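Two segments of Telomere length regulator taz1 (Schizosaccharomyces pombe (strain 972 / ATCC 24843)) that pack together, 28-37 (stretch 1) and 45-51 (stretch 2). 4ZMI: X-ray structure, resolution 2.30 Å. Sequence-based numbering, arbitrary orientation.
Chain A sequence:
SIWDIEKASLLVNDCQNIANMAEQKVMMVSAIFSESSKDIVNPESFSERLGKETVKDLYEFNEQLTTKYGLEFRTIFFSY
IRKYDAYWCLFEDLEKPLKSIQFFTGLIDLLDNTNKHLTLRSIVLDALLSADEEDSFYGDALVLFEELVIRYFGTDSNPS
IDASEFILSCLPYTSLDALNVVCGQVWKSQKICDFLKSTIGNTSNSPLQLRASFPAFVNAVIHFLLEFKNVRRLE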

# COMPACT_ATOMS: atom_id res chain seq x y z
N MET A 28 -0.02 -5.93 -17.51
CA MET A 28 1.09 -6.82 -17.83
C MET A 28 1.41 -7.73 -16.67
O MET A 28 1.31 -8.94 -16.78
CB MET A 28 2.34 -6.02 -18.21
CG MET A 28 3.63 -6.77 -17.91
SD MET A 28 5.08 -5.95 -18.56
CE MET A 28 4.94 -4.33 -17.80
N VAL A 29 1.78 -7.13 -15.54
CA VAL A 29 2.18 -7.89 -14.36
C VAL A 29 1.08 -8.84 -13.94
O VAL A 29 1.35 -9.97 -13.56
CB VAL A 29 2.57 -6.95 -13.18
CG1 VAL A 29 2.74 -7.74 -11.90
CG2 VAL A 29 3.84 -6.22 -13.51
N SER A 30 -0.18 -8.39 -14.03
CA SER A 30 -1.32 -9.22 -13.64
C SER A 30 -1.57 -10.36 -14.62
O SER A 30 -1.98 -11.45 -14.21
CB SER A 30 -2.60 -8.40 -13.50
OG SER A 30 -2.63 -7.69 -12.28
N ALA A 31 -1.35 -10.10 -15.90
CA ALA A 31 -1.52 -11.13 -16.92
C ALA A 31 -0.46 -12.19 -16.73
O ALA A 31 -0.75 -13.38 -16.72
CB ALA A 31 -1.44 -10.54 -18.30
N ILE A 32 0.79 -11.74 -16.56
CA ILE A 32 1.90 -12.65 -16.33
C ILE A 32 1.70 -13.47 -15.05
O ILE A 32 2.04 -14.65 -15.00
CB ILE A 32 3.27 -11.92 -16.35
CG1 ILE A 32 3.55 -11.34 -17.74
CG2 ILE A 32 4.40 -12.84 -15.93
CD1 ILE A 32 4.98 -10.86 -17.94
N PHE A 33 1.10 -12.86 -14.02
CA PHE A 33 0.77 -13.66 -12.83
C PHE A 33 -0.33 -14.70 -13.08
O PHE A 33 -0.44 -15.69 -12.35
CB PHE A 33 0.38 -12.79 -11.62
CG PHE A 33 0.00 -13.60 -10.42
CD1 PHE A 33 0.98 -14.21 -9.65
CD2 PHE A 33 -1.33 -13.80 -10.08
CE1 PHE A 33 0.64 -14.99 -8.55
CE2 PHE A 33 -1.68 -14.58 -8.97
CZ PHE A 33 -0.69 -15.17 -8.21
N SER A 34 -1.16 -14.48 -14.10
CA SER A 34 -2.24 -15.42 -14.38
C SER A 34 -1.71 -16.71 -14.98
O SER A 34 -2.32 -17.76 -14.83
CB SER A 34 -3.29 -14.79 -15.29
OG SER A 34 -3.92 -13.69 -14.66
N GLU A 35 -0.57 -16.63 -15.66
CA GLU A 35 0.03 -17.79 -16.30
C GLU A 35 0.63 -18.75 -15.27
O GLU A 35 0.50 -19.97 -15.40
CB GLU A 35 1.11 -17.35 -17.30
CG GLU A 35 0.68 -16.25 -18.26
CD GLU A 35 -0.20 -16.76 -19.38
OE1 GLU A 35 -0.21 -17.98 -19.63
OE2 GLU A 35 -0.89 -15.92 -20.00
N SER A 36 1.29 -18.20 -14.26
CA SER A 36 2.12 -19.02 -13.38
C SER A 36 1.70 -18.99 -11.91
O SER A 36 2.53 -19.09 -11.02
CB SER A 36 3.58 -18.58 -13.50
OG SER A 36 3.83 -18.01 -14.77
N SER A 37 0.40 -18.89 -11.67
CA SER A 37 -0.13 -18.80 -10.31
C SER A 37 0.22 -19.96 -9.39
O SER A 37 -0.30 -20.04 -8.28
CB SER A 37 -1.66 -18.63 -10.34
OG SER A 37 -2.04 -17.48 -11.06
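Stretch 2 45-51: SFSERLG

Stretch 2 lies across stretch 1 as a short helical segment, 45-50, the tail of a helix that begins earlier in the chain; Gly51 then leaves helical geometry with positive phi (104°), where a CB would jam against the carbonyl O of Leu50. The axis of this segment and that of helix 28-35 approach to 10.6 Å, and their N-to-C directions make an angle of 104°, so the segments cross nearly at right angles and contact is confined to a compact patch burying 403 Å² in all. Across the crossing, the CA of Ile32 lies 7.1 Å from the CA of Leu50, and the CA of Phe33 lies 7.8 Å from the CA of Phe46. Phe46, its chi1 t, leaves its backbone sideways, but its ring reaches in and drives its tip into the hollow between Val29 and Phe33: Phe46 CZ stands 3.7 Å from Val29 CG1 and 4.0 Å from Phe33 CB. The Phe33 and Phe46 rings meet obliquely, centroids 5.8 Å apart and planes at 44°. One turn on, Leu50 fills the neighbouring notch between Val29 and Ile32, its CD2 resting 4.0 Å from Val29 CG2 and 3.9 Å from Ile32 CD1. Val29 is thus the ridge between the two intruding side chains, its CG1 nearest Phe46 and its CG2 nearest Leu50. Ile32, directed toward stretch 2, also carries the aliphatic part of Arg49, with Ile32 CG2 3.7 Å from Arg49 CG. From there Arg49 extends past Glu35 and Ser36, its NH2 3.6 Å from Glu35 CB; the end of the Glu35 side chain leads away, so no salt bridge forms. Ser36 OG comes within 3.2 Å of Arg49 NE, but at an angle too poor for a hydrogen bond. No hydrogen bond joins the stretches; the fit rests on packed side chains.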

# COMPACT_ATOMS: atom_id res chain seq x y z
N SER A 45 10.78 -15.26 -7.29
CA SER A 45 10.26 -16.02 -8.43
C SER A 45 9.41 -15.14 -9.32
O SER A 45 9.43 -15.27 -10.55
CB SER A 45 9.45 -17.22 -7.95
OG SER A 45 10.23 -18.04 -7.11
N PHE A 46 8.64 -14.27 -8.68
CA PHE A 46 7.82 -13.30 -9.40
C PHE A 46 8.76 -12.47 -10.27
O PHE A 46 8.44 -12.15 -11.41
CB PHE A 46 7.06 -12.41 -8.41
CG PHE A 46 5.79 -11.85 -8.95
CD1 PHE A 46 5.55 -11.81 -10.31
CD2 PHE A 46 4.83 -11.34 -8.08
CE1 PHE A 46 4.37 -11.28 -10.80
CE2 PHE A 46 3.65 -10.80 -8.57
CZ PHE A 46 3.43 -10.77 -9.94
N SER A 47 9.95 -12.19 -9.73
CA SER A 47 10.92 -11.35 -10.43
C SER A 47 11.49 -12.05 -11.66
O SER A 47 11.50 -11.49 -12.76
CB SER A 47 12.07 -10.97 -9.50
OG SER A 47 11.62 -10.12 -8.46
N GLU A 48 11.94 -13.27 -11.47
CA GLU A 48 12.50 -14.05 -12.56
C GLU A 48 11.49 -14.23 -13.68
O GLU A 48 11.81 -14.06 -14.85
CB GLU A 48 12.97 -15.41 -12.07
CG GLU A 48 14.02 -15.36 -10.99
CD GLU A 48 14.34 -16.73 -10.43
OE1 GLU A 48 13.89 -17.74 -11.03
OE2 GLU A 48 15.03 -16.81 -9.39
N ARG A 49 10.25 -14.56 -13.32
CA ARG A 49 9.24 -14.75 -14.35
C ARG A 49 8.96 -13.45 -15.11
O ARG A 49 8.73 -13.48 -16.32
CB ARG A 49 7.96 -15.36 -13.77
CG ARG A 49 6.77 -15.38 -14.74
CD ARG A 49 6.99 -16.23 -16.00
NE ARG A 49 5.75 -16.33 -16.78
CZ ARG A 49 5.63 -16.95 -17.95
NH1 ARG A 49 6.68 -17.54 -18.52
NH2 ARG A 49 4.45 -16.98 -18.57
N LEU A 50 8.99 -12.32 -14.42
CA LEU A 50 8.73 -11.05 -15.09
C LEU A 50 9.82 -10.69 -16.12
O LEU A 50 9.52 -10.17 -17.20
CB LEU A 50 8.49 -9.92 -14.08
CG LEU A 50 7.08 -9.86 -13.46
CD1 LEU A 50 7.02 -8.91 -12.28
CD2 LEU A 50 6.04 -9.45 -14.49
N GLY A 51 11.07 -10.98 -15.79
CA GLY A 51 12.19 -10.62 -16.65
C GLY A 51 12.93 -9.42 -16.10
O GLY A 51 12.32 -8.52 -15.53